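Peptide:N-glycosidase F (Elizabethkingia meningoseptica, PDB 3PMS) hydrolyses the amide bond joining asparagine to the innermost N-acetylglucosamine of N-linked glycans, releasing the whole oligosaccharide from glycoproteins and glycopeptides. Local coordinates at residues V68-K73 / T104-L109; E77-G82 / A147-V152; Y186-I191 / S299-A304. All blocks are in the same frame, centred on the assembly; numbering follows the deposited sequence.

Contact 1 of 3, residues V68-K73 / T104-L109; sequences VYVKNK and TDFKSL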
loop_
_atom_site.group_PDB
_atom_site.type_symbol
_atom_site.label_atom_id
_atom_site.label_comp_id
_atom_site.label_asym_id
_atom_site.label_seq_id
_atom_site.Cartn_x
_atom_site.Cartn_y
_atom_site.Cartn_z
ATOM N N VAL A 68 4.374 -5.193 1.102
ATOM C CA VAL A 68 5.838 -5.101 0.969
ATOM C C VAL A 68 6.296 -3.779 1.544
ATOM O O VAL A 68 5.671 -2.738 1.328
ATOM C CB VAL A 68 6.285 -5.216 -0.498
ATOM C CG1 VAL A 68 7.828 -5.199 -0.568
ATOM C CG2 VAL A 68 5.728 -6.494 -1.123
ATOM N N TYR A 69 7.371 -3.834 2.302
ATOM C CA TYR A 69 7.979 -2.633 2.957
ATOM C C TYR A 69 9.476 -2.477 2.565
ATOM O O TYR A 69 10.142 -3.486 2.236
ATOM C CB TYR A 69 7.922 -2.673 4.482
ATOM C CG TYR A 69 6.584 -2.848 5.131
ATOM C CD1 TYR A 69 6.008 -4.107 5.227
ATOM C CD2 TYR A 69 5.986 -1.812 5.779
ATOM C CE1 TYR A 69 4.797 -4.283 5.867
ATOM C CE2 TYR A 69 4.778 -1.949 6.418
ATOM C CZ TYR A 69 4.231 -3.214 6.520
ATOM O OH TYR A 69 3.082 -3.396 7.269
ATOM N N VAL A 70 9.950 -1.216 2.621
ATOM C CA VAL A 70 11.374 -0.825 2.544
ATOM C C VAL A 70 11.708 -0.207 3.859
ATOM O O VAL A 70 10.884 0.540 4.460
ATOM C CB VAL A 70 11.695 0.088 1.351
ATOM C CG1 VAL A 70 10.981 1.453 1.453
ATOM C CG2 VAL A 70 13.210 0.272 1.222
ATOM N N LYS A 71 12.907 -0.501 4.341
ATOM C CA LYS A 71 13.386 0.084 5.605
ATOM C C LYS A 71 14.155 1.351 5.385
ATOM O O LYS A 71 15.079 1.365 4.595
ATOM C CB LYS A 71 14.271 -0.883 6.393
ATOM C CG LYS A 71 14.637 -0.378 7.785
ATOM C CD LYS A 71 15.468 -1.342 8.586
ATOM C CE LYS A 71 14.612 -2.405 9.220
ATOM N NZ LYS A 71 15.530 -3.423 9.897
ATOM N N ASN A 72 13.818 2.415 6.115
ATOM C CA ASN A 72 14.597 3.646 6.175
ATOM C C ASN A 72 15.901 3.359 6.969
ATOM O O ASN A 72 15.846 2.863 8.086
ATOM C CB ASN A 72 13.745 4.717 6.863
ATOM C CG ASN A 72 14.475 6.025 7.026
ATOM O OD1 ASN A 72 15.656 6.032 7.425
ATOM N ND2 ASN A 72 13.730 7.149 6.870
ATOM N N LYS A 73 17.013 3.574 6.288
ATOM C CA LYS A 73 18.345 3.088 6.690
ATOM C C LYS A 73 18.742 3.866 7.929
ATOM O O LYS A 73 19.492 3.344 8.739
ATOM C CB LYS A 73 19.365 3.350 5.571
ATOM C CG LYS A 73 19.206 2.477 4.318
ATOM C CD LYS A 73 20.194 2.813 3.169
ATOM C CE LYS A 73 19.988 1.904 1.944
ATOM N NZ LYS A 73 18.655 2.089 1.263
ATOM N N THR A 104 8.097 4.098 -7.641
ATOM C CA THR A 104 9.005 5.219 -7.990
ATOM C C THR A 104 9.088 6.206 -6.832
ATOM O O THR A 104 10.153 6.760 -6.527
ATOM C CB THR A 104 8.605 5.929 -9.253
ATOM O OG1 THR A 104 8.227 5.014 -10.269
ATOM C CG2 THR A 104 9.703 6.882 -9.757
ATOM N N ASP A 105 7.972 6.451 -6.156
ATOM C CA ASP A 105 7.986 7.352 -5.011
ATOM C C ASP A 105 9.008 7.057 -3.962
ATOM O O ASP A 105 9.392 7.946 -3.182
ATOM C CB ASP A 105 6.621 7.400 -4.353
ATOM C CG ASP A 105 5.524 8.067 -5.250
ATOM O OD1 ASP A 105 5.811 8.786 -6.258
ATOM O OD2 ASP A 105 4.336 7.797 -4.975
ATOM N N PHE A 106 9.419 5.769 -3.852
ATOM C CA PHE A 106 10.430 5.371 -2.908
ATOM C C PHE A 106 11.837 5.221 -3.460
ATOM O O PHE A 106 12.694 4.622 -2.803
ATOM C CB PHE A 106 9.956 4.051 -2.272
ATOM C CG PHE A 106 8.652 4.185 -1.510
ATOM C CD1 PHE A 106 8.664 4.665 -0.218
ATOM C CD2 PHE A 106 7.459 3.856 -2.061
ATOM C CE1 PHE A 106 7.454 4.853 0.447
ATOM C CE2 PHE A 106 6.230 4.049 -1.363
ATOM C CZ PHE A 106 6.257 4.500 -0.122
ATOM N N LYS A 107 12.091 5.784 -4.630
ATOM C CA LYS A 107 13.403 5.592 -5.287
ATOM C C LYS A 107 14.504 6.068 -4.330
ATOM O O LYS A 107 15.626 5.533 -4.376
ATOM C CB LYS A 107 13.445 6.260 -6.660
ATOM C CG LYS A 107 13.204 7.765 -6.685
ATOM C CD LYS A 107 13.301 8.332 -8.080
ATOM C CE LYS A 107 12.704 9.711 -8.200
ATOM N NZ LYS A 107 12.955 10.346 -9.594
ATOM N N SER A 108 14.285 7.106 -3.521
ATOM C CA SER A 108 15.338 7.519 -2.591
ATOM C C SER A 108 15.768 6.516 -1.544
ATOM O O SER A 108 16.907 6.541 -1.023
ATOM C CB SER A 108 14.928 8.815 -1.901
ATOM O OG SER A 108 13.816 8.686 -1.021
ATOM N N LEU A 109 14.901 5.550 -1.303
ATOM C CA LEU A 109 15.148 4.480 -0.356
ATOM C C LEU A 109 15.589 3.207 -1.076
ATOM O O LEU A 109 16.017 2.262 -0.396
ATOM C CB LEU A 109 13.914 4.215 0.495
ATOM C CG LEU A 109 13.537 5.250 1.538
ATOM C CD1 LEU A 109 12.651 6.319 1.010
ATOM C CD2 LEU A 109 12.933 4.607 2.779
HETATM O O HOH W 1 16.309 2.508 2.383
HETATM O O HOH W 2 18.665 4.816 0.484
#
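The Phe-106 ring is approached obliquely by Val-70, whose CG1 lies 4.3 Å from Phe-106 CD1; beyond these two segments the same ring meets Phe-301 edge-to-face. Val-70 belongs to strand 65-71, part of the five-stranded sheet of the N-terminal jelly roll. Phe-106 and Leu-109 belong to the loop that leaves strand 99-102 of the partner sheet and leads to strand 114-120, so the contact packs the connection between the two sheets of the jelly roll against strand 65-71, the sheet neighbour of the strand it leads into. The main partner of Val-70 is Leu-109. Both methyls of Val-70 approach Leu-109 CB from the same side, and Val-70 CG1 touches Leu-109 CD2 at 3.9 Å. With its CG anti to the carbonyl carbon (chi1 -72°), Leu-109 also lays CD2 against the backbone of Asn-72, 3.9 Å from the Asn-72 CA. The loop is tightened locally by a turn in which Leu-109 N bonds to Phe-106 O at 2.8 Å. Just after the strand, Asn-72 forms an Asx turn, its OD1 accepting from the amides of Thr-74 and Thr-75. The polar side of the contact is wet, and the long side chain of Lys-73 arches over it, extended until a bend at chi4 (65°). Its NZ also reaches Ser-111 O and Thr-114 OG1, and a second water relays it to Ser-108 O. Water 1 accepts from Lys-73 NZ at 2.6 Å and donates to Lys-71 O and to Leu-109 O, each at 2.8 Å.

Contact 2 of 3, residues E77-G82 / A147-V152; sequences EWYEIG and AVVPVV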
loop_
_atom_site.group_PDB
_atom_site.type_symbol
_atom_site.label_atom_id
_atom_site.label_comp_id
_atom_site.label_asym_id
_atom_site.label_seq_id
_atom_site.Cartn_x
_atom_site.Cartn_y
_atom_site.Cartn_z
ATOM N N GLU A 77 12.665 2.556 10.402
ATOM C CA GLU A 77 11.224 2.365 10.232
ATOM C C GLU A 77 10.947 1.678 8.874
ATOM O O GLU A 77 11.572 2.000 7.872
ATOM C CB GLU A 77 10.465 3.704 10.244
ATOM C CG GLU A 77 8.994 3.581 10.349
ATOM C CD GLU A 77 8.285 4.919 10.573
ATOM O OE1 GLU A 77 7.095 4.869 10.930
ATOM O OE2 GLU A 77 8.898 5.994 10.399
ATOM N N TRP A 78 9.958 0.813 8.899
ATOM C CA TRP A 78 9.434 0.122 7.697
ATOM C C TRP A 78 8.394 1.020 7.062
ATOM O O TRP A 78 7.469 1.456 7.746
ATOM C CB TRP A 78 8.849 -1.217 8.057
ATOM C CG TRP A 78 9.860 -2.237 8.488
ATOM C CD1 TRP A 78 9.964 -2.759 9.728
ATOM C CD2 TRP A 78 10.782 -2.958 7.667
ATOM N NE1 TRP A 78 10.888 -3.782 9.729
ATOM C CE2 TRP A 78 11.390 -3.934 8.467
ATOM C CE3 TRP A 78 11.153 -2.884 6.318
ATOM C CZ2 TRP A 78 12.387 -4.791 7.966
ATOM C CZ3 TRP A 78 12.064 -3.781 5.801
ATOM C CH2 TRP A 78 12.690 -4.714 6.636
ATOM N N TYR A 79 8.524 1.221 5.746
ATOM C CA TYR A 79 7.546 1.970 4.935
ATOM C C TYR A 79 6.865 1.025 3.971
ATOM O O TYR A 79 7.521 0.391 3.126
ATOM C CB TYR A 79 8.231 3.041 4.124
ATOM C CG TYR A 79 8.896 4.203 4.856
ATOM C CD1 TYR A 79 9.535 5.114 4.088
ATOM C CD2 TYR A 79 9.006 4.301 6.234
ATOM C CE1 TYR A 79 10.181 6.246 4.657
ATOM C CE2 TYR A 79 9.672 5.398 6.793
ATOM C CZ TYR A 79 10.298 6.312 5.976
ATOM O OH TYR A 79 10.919 7.416 6.613
ATOM N N GLU A 80 5.543 1.054 3.994
ATOM C CA GLU A 80 4.779 0.187 3.067
ATOM C C GLU A 80 4.846 0.748 1.663
ATOM O O GLU A 80 4.356 1.863 1.421
ATOM C CB GLU A 80 3.317 0.084 3.533
ATOM C CG GLU A 80 2.403 -0.733 2.587
ATOM C CD GLU A 80 0.958 -0.707 2.989
ATOM O OE1 GLU A 80 0.425 0.358 3.378
ATOM O OE2 GLU A 80 0.375 -1.799 2.976
ATOM N N ILE A 81 5.430 0.008 0.733
ATOM C CA ILE A 81 5.565 0.473 -0.636
ATOM C C ILE A 81 4.486 -0.084 -1.581
ATOM O O ILE A 81 4.263 0.436 -2.683
ATOM C CB ILE A 81 6.993 0.248 -1.221
ATOM C CG1 ILE A 81 7.275 -1.190 -1.495
ATOM C CG2 ILE A 81 8.025 0.884 -0.239
ATOM C CD1 ILE A 81 8.700 -1.495 -2.037
ATOM N N GLY A 82 3.849 -1.181 -1.193
ATOM C CA GLY A 82 2.809 -1.817 -2.004
ATOM C C GLY A 82 1.962 -2.796 -1.163
ATOM O O GLY A 82 2.488 -3.360 -0.175
ATOM N N ALA A 147 12.252 12.914 -1.854
ATOM C CA ALA A 147 12.284 12.409 -0.482
ATOM C C ALA A 147 10.884 12.096 -0.061
ATOM O O ALA A 147 9.939 12.668 -0.581
ATOM C CB ALA A 147 12.860 13.438 0.514
ATOM N N VAL A 148 10.761 11.047 0.730
ATOM C CA VAL A 148 9.461 10.499 1.123
ATOM C C VAL A 148 9.449 10.103 2.580
ATOM O O VAL A 148 10.421 9.536 3.079
ATOM C CB VAL A 148 9.043 9.335 0.211
ATOM C CG1 VAL A 148 10.070 8.208 0.245
ATOM C CG2 VAL A 148 7.593 8.823 0.525
ATOM N N VAL A 149 8.378 10.390 3.285
ATOM C CA VAL A 149 8.182 9.982 4.676
ATOM C C VAL A 149 6.706 9.621 4.905
ATOM O O VAL A 149 5.823 10.178 4.274
ATOM C CB VAL A 149 8.631 11.055 5.687
ATOM C CG1 VAL A 149 10.186 11.143 5.743
ATOM C CG2 VAL A 149 7.901 12.335 5.514
ATOM N N PRO A 150 6.434 8.709 5.830
ATOM C CA PRO A 150 5.065 8.406 6.178
ATOM C C PRO A 150 4.403 9.505 6.995
ATOM O O PRO A 150 5.003 10.088 7.923
ATOM C CB PRO A 150 5.171 7.131 7.029
ATOM C CG PRO A 150 6.535 7.156 7.589
ATOM C CD PRO A 150 7.349 7.737 6.434
ATOM N N VAL A 151 3.144 9.705 6.681
ATOM C CA VAL A 151 2.256 10.538 7.476
ATOM C C VAL A 151 1.472 9.690 8.499
ATOM O O VAL A 151 1.518 9.927 9.717
ATOM C CB VAL A 151 1.321 11.283 6.600
ATOM C CG1 VAL A 151 0.397 12.194 7.422
ATOM C CG2 VAL A 151 2.088 12.117 5.539
ATOM N N VAL A 152 0.840 8.615 8.015
ATOM C CA VAL A 152 0.237 7.602 8.899
ATOM C C VAL A 152 0.501 6.220 8.340
ATOM O O VAL A 152 0.500 6.028 7.124
ATOM C CB VAL A 152 -1.279 7.786 9.151
ATOM C CG1 VAL A 152 -1.596 9.156 9.847
ATOM C CG2 VAL A 152 -2.060 7.740 7.858
#
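The contact lies at the junction of the two jelly rolls, where strand 78-85 of the N-terminal five-stranded sheet faces strand 145-163, an edge strand of a C-terminal four-stranded sheet. The strand segments cross steeply, their directions 106° apart and their axes 8.2 Å apart at closest, so side chains rather than backbones make the join. At its centre is a CH-pi contact: Pro-150 CD sits over one face of the Tyr-79 ring, 3.5 Å from the centroid and 22° off the normal. It is displaced toward the CZ-CE2 bond, with Pro-150 CD 3.3 Å from Tyr-79 CZ, and the proline and tyrosine side chains meet at about a right angle. Tyr-79 CG stands anti to the carbonyl carbon (chi1 -66°), which carries the ring across to the opposing strand. There Tyr-79 CE1 comes within 3.7 Å of Val-148 O, and Val-149 lies alongside the ring with its CG1 3.9 Å from Tyr-79 OH. That hydroxyl is itself hydrogen-bonded to Asn-72 ND2. Toward solvent, the outstretched Glu-77 side chain runs antiparallel to the proline side chain and brings OE2 to 3.9 Å from Pro-150 CG. Polar attachment comes next door, where Gln-153 bonds through its side-chain amide to Trp-78 O and Glu-80 N. Classic beta bulges occur in both strands just beyond the touching residues, at Ile-81 and Gly-82 and at Val-151 and Val-152. The whole is an aromatic-proline CH-pi contact between nearly orthogonal strands in the interface of two jelly-roll domains.

Contact 3 of 3, residues Y186-I191 / S299-A304; sequences YLRTTI and SSFVIA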
loop_
_atom_site.group_PDB
_atom_site.type_symbol
_atom_site.label_atom_id
_atom_site.label_comp_id
_atom_site.label_asym_id
_atom_site.label_seq_id
_atom_site.Cartn_x
_atom_site.Cartn_y
_atom_site.Cartn_z
ATOM N N TYR A 186 3.402 15.918 -3.030
ATOM C CA TYR A 186 2.128 15.212 -3.149
ATOM C C TYR A 186 2.060 14.092 -2.102
ATOM O O TYR A 186 3.026 13.771 -1.444
ATOM C CB TYR A 186 1.973 14.598 -4.530
ATOM C CG TYR A 186 3.114 13.745 -5.046
ATOM C CD1 TYR A 186 3.071 12.350 -4.876
ATOM C CD2 TYR A 186 4.153 14.262 -5.745
ATOM C CE1 TYR A 186 4.069 11.519 -5.314
ATOM C CE2 TYR A 186 5.192 13.444 -6.164
ATOM C CZ TYR A 186 5.115 12.057 -5.994
ATOM O OH TYR A 186 6.101 11.289 -6.535
ATOM N N LEU A 187 0.829 13.607 -1.922
ATOM C CA LEU A 187 0.515 12.466 -1.049
ATOM C C LEU A 187 0.288 11.202 -1.848
ATOM O O LEU A 187 -0.228 11.229 -2.952
ATOM C CB LEU A 187 -0.741 12.793 -0.196
ATOM C CG LEU A 187 -0.703 14.098 0.600
ATOM C CD1 LEU A 187 -2.099 14.481 1.156
ATOM C CD2 LEU A 187 0.297 13.972 1.673
ATOM N N ARG A 188 0.671 10.095 -1.219
ATOM C CA ARG A 188 0.488 8.735 -1.755
ATOM C C ARG A 188 -0.221 7.935 -0.682
ATOM O O ARG A 188 0.298 7.794 0.419
ATOM C CB ARG A 188 1.862 8.074 -2.024
ATOM C CG ARG A 188 1.776 6.669 -2.506
ATOM C CD ARG A 188 3.134 5.952 -2.261
ATOM N NE ARG A 188 3.135 4.565 -2.719
ATOM C CZ ARG A 188 3.528 4.156 -3.920
ATOM N NH1 ARG A 188 3.862 5.014 -4.870
ATOM N NH2 ARG A 188 3.641 2.846 -4.179
ATOM N N THR A 189 -1.438 7.501 -0.987
ATOM C CA THR A 189 -2.276 6.766 -0.011
ATOM C C THR A 189 -2.755 5.458 -0.556
ATOM O O THR A 189 -3.151 5.313 -1.743
ATOM C CB THR A 189 -3.492 7.621 0.408
ATOM O OG1 THR A 189 -3.088 8.922 0.885
ATOM C CG2 THR A 189 -4.382 6.912 1.463
ATOM N N THR A 190 -2.728 4.440 0.296
ATOM C CA THR A 190 -3.210 3.078 -0.020
ATOM C C THR A 190 -4.191 2.755 1.149
ATOM O O THR A 190 -3.810 2.717 2.332
ATOM C CB THR A 190 -2.069 2.096 -0.095
ATOM O OG1 THR A 190 -1.076 2.624 -0.958
ATOM C CG2 THR A 190 -2.554 0.755 -0.628
ATOM N N ILE A 191 -5.426 2.498 0.794
ATOM C CA ILE A 191 -6.467 2.200 1.821
ATOM C C ILE A 191 -7.308 1.043 1.374
ATOM O O ILE A 191 -7.703 0.968 0.222
ATOM C CB ILE A 191 -7.375 3.420 2.118
ATOM C CG1 ILE A 191 -8.453 3.103 3.143
ATOM C CG2 ILE A 191 -7.955 4.074 0.786
ATOM C CD1 ILE A 191 -9.080 4.401 3.709
ATOM N N SER A 299 -2.114 3.521 4.649
ATOM C CA SER A 299 -0.835 4.239 4.741
ATOM C C SER A 299 -0.964 5.479 3.872
ATOM O O SER A 299 -1.614 5.445 2.814
ATOM C CB SER A 299 0.373 3.409 4.276
ATOM O OG SER A 299 0.274 2.978 2.936
ATOM N N SER A 300 -0.378 6.589 4.324
ATOM C CA SER A 300 -0.288 7.735 3.534
ATOM C C SER A 300 1.103 8.335 3.738
ATOM O O SER A 300 1.559 8.409 4.873
ATOM C CB SER A 300 -1.425 8.632 4.009
ATOM O OG SER A 300 -1.599 9.689 3.152
ATOM N N PHE A 301 1.706 8.737 2.630
ATOM C CA PHE A 301 3.063 9.293 2.554
ATOM C C PHE A 301 3.046 10.641 1.936
ATOM O O PHE A 301 2.212 10.912 1.092
ATOM C CB PHE A 301 4.049 8.377 1.773
ATOM C CG PHE A 301 4.220 7.028 2.406
ATOM C CD1 PHE A 301 3.301 6.021 2.112
ATOM C CD2 PHE A 301 5.315 6.710 3.140
ATOM C CE1 PHE A 301 3.481 4.754 2.615
ATOM C CE2 PHE A 301 5.433 5.450 3.708
ATOM C CZ PHE A 301 4.504 4.515 3.458
ATOM N N VAL A 302 4.016 11.457 2.282
ATOM C CA VAL A 302 4.255 12.725 1.593
ATOM C C VAL A 302 5.618 12.660 0.899
ATOM O O VAL A 302 6.587 12.194 1.484
ATOM C CB VAL A 302 4.147 13.920 2.562
ATOM C CG1 VAL A 302 5.136 13.802 3.681
ATOM C CG2 VAL A 302 4.286 15.262 1.780
ATOM N N ILE A 303 5.561 13.032 -0.377
ATOM C CA ILE A 303 6.706 13.092 -1.294
ATOM C C ILE A 303 7.010 14.553 -1.607
ATOM O O ILE A 303 6.113 15.308 -1.948
ATOM C CB ILE A 303 6.454 12.361 -2.608
ATOM C CG1 ILE A 303 6.271 10.867 -2.439
ATOM C CG2 ILE A 303 7.698 12.575 -3.545
ATOM C CD1 ILE A 303 4.963 10.406 -1.785
ATOM N N ALA A 304 8.304 14.916 -1.484
ATOM C CA ALA A 304 8.826 16.207 -1.955
ATOM C C ALA A 304 9.829 15.941 -3.056
ATOM O O ALA A 304 10.656 15.059 -2.934
ATOM C CB ALA A 304 9.446 16.951 -0.824
HETATM O O HOH W 3 0.575 4.361 0.480
#
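Six backbone hydrogen bonds pair residues 186-191 with 299-304 as neighbouring antiparallel strands. The straightest is Ile-303 N to Tyr-186 O, 2.8 Å with 179° at the hydrogen; its counterpart runs from Tyr-186 N to Ile-303 O at 3.0 Å. Arg-188 with Phe-301 and Thr-190 with Ser-299 form further doubly bonded pairs, alternating with the non-hydrogen-bonded pairs of Leu-187 with Val-302 and Thr-189 with Ser-300. In both non-hydrogen-bonded pairs CA-H groups point at carbonyls; Leu-187 CA lies 3.1 Å from Phe-301 O. A water links two side chains, 2.8 Å from Thr-190 OG1 and donating to Ser-299 OG at 2.8 Å; it lies in the plane of the Phe-301 ring, at its edge. Ser-299 OG also bonds to Glu-80. On that face Tyr-186 folds over its partner: chi1 of 51° sets CG between the backbone N and carbonyl carbon, and Ile-303 CB lies under the ring, 3.8 Å from the centroid of Tyr-186. Tyr-186 OH bonds to Asp-105. Ile-303 CD1 continues to Arg-188 CB, 3.9 Å away. On the other face Leu-187 CD2 packs on Val-302 CB. That face turns to Tyr-278 and Tyr-280 of strand 275-281 in the second sheet of this jelly roll, while strands 145-163 and 263-266 flank the pair within its own sheet.

Contacts 1 and 2 are centred about 7 Å apart and share the N-terminal sheet, joined by the bond from Tyr-79 N to Val-70 O (2.8 Å). Leu-109 connects them again by packing CD1 on Val-148 CG1. Contacts 2 and 3, centres about 8 Å apart, share the C-terminal sheet, where Val-151 N lies 2.7 Å from Ser-300 O, a probable hydrogen bond. Contact 1 reaches contact 3, about 13 Å away between centres, through the salt bridge of Asp-105 OD2 to Arg-188 NH1 (2.8 Å). Together they run from one jelly roll through the interface into the other. A sulfate, probably from crystallisation, lies about 6 Å from the Tyr-186 side chain.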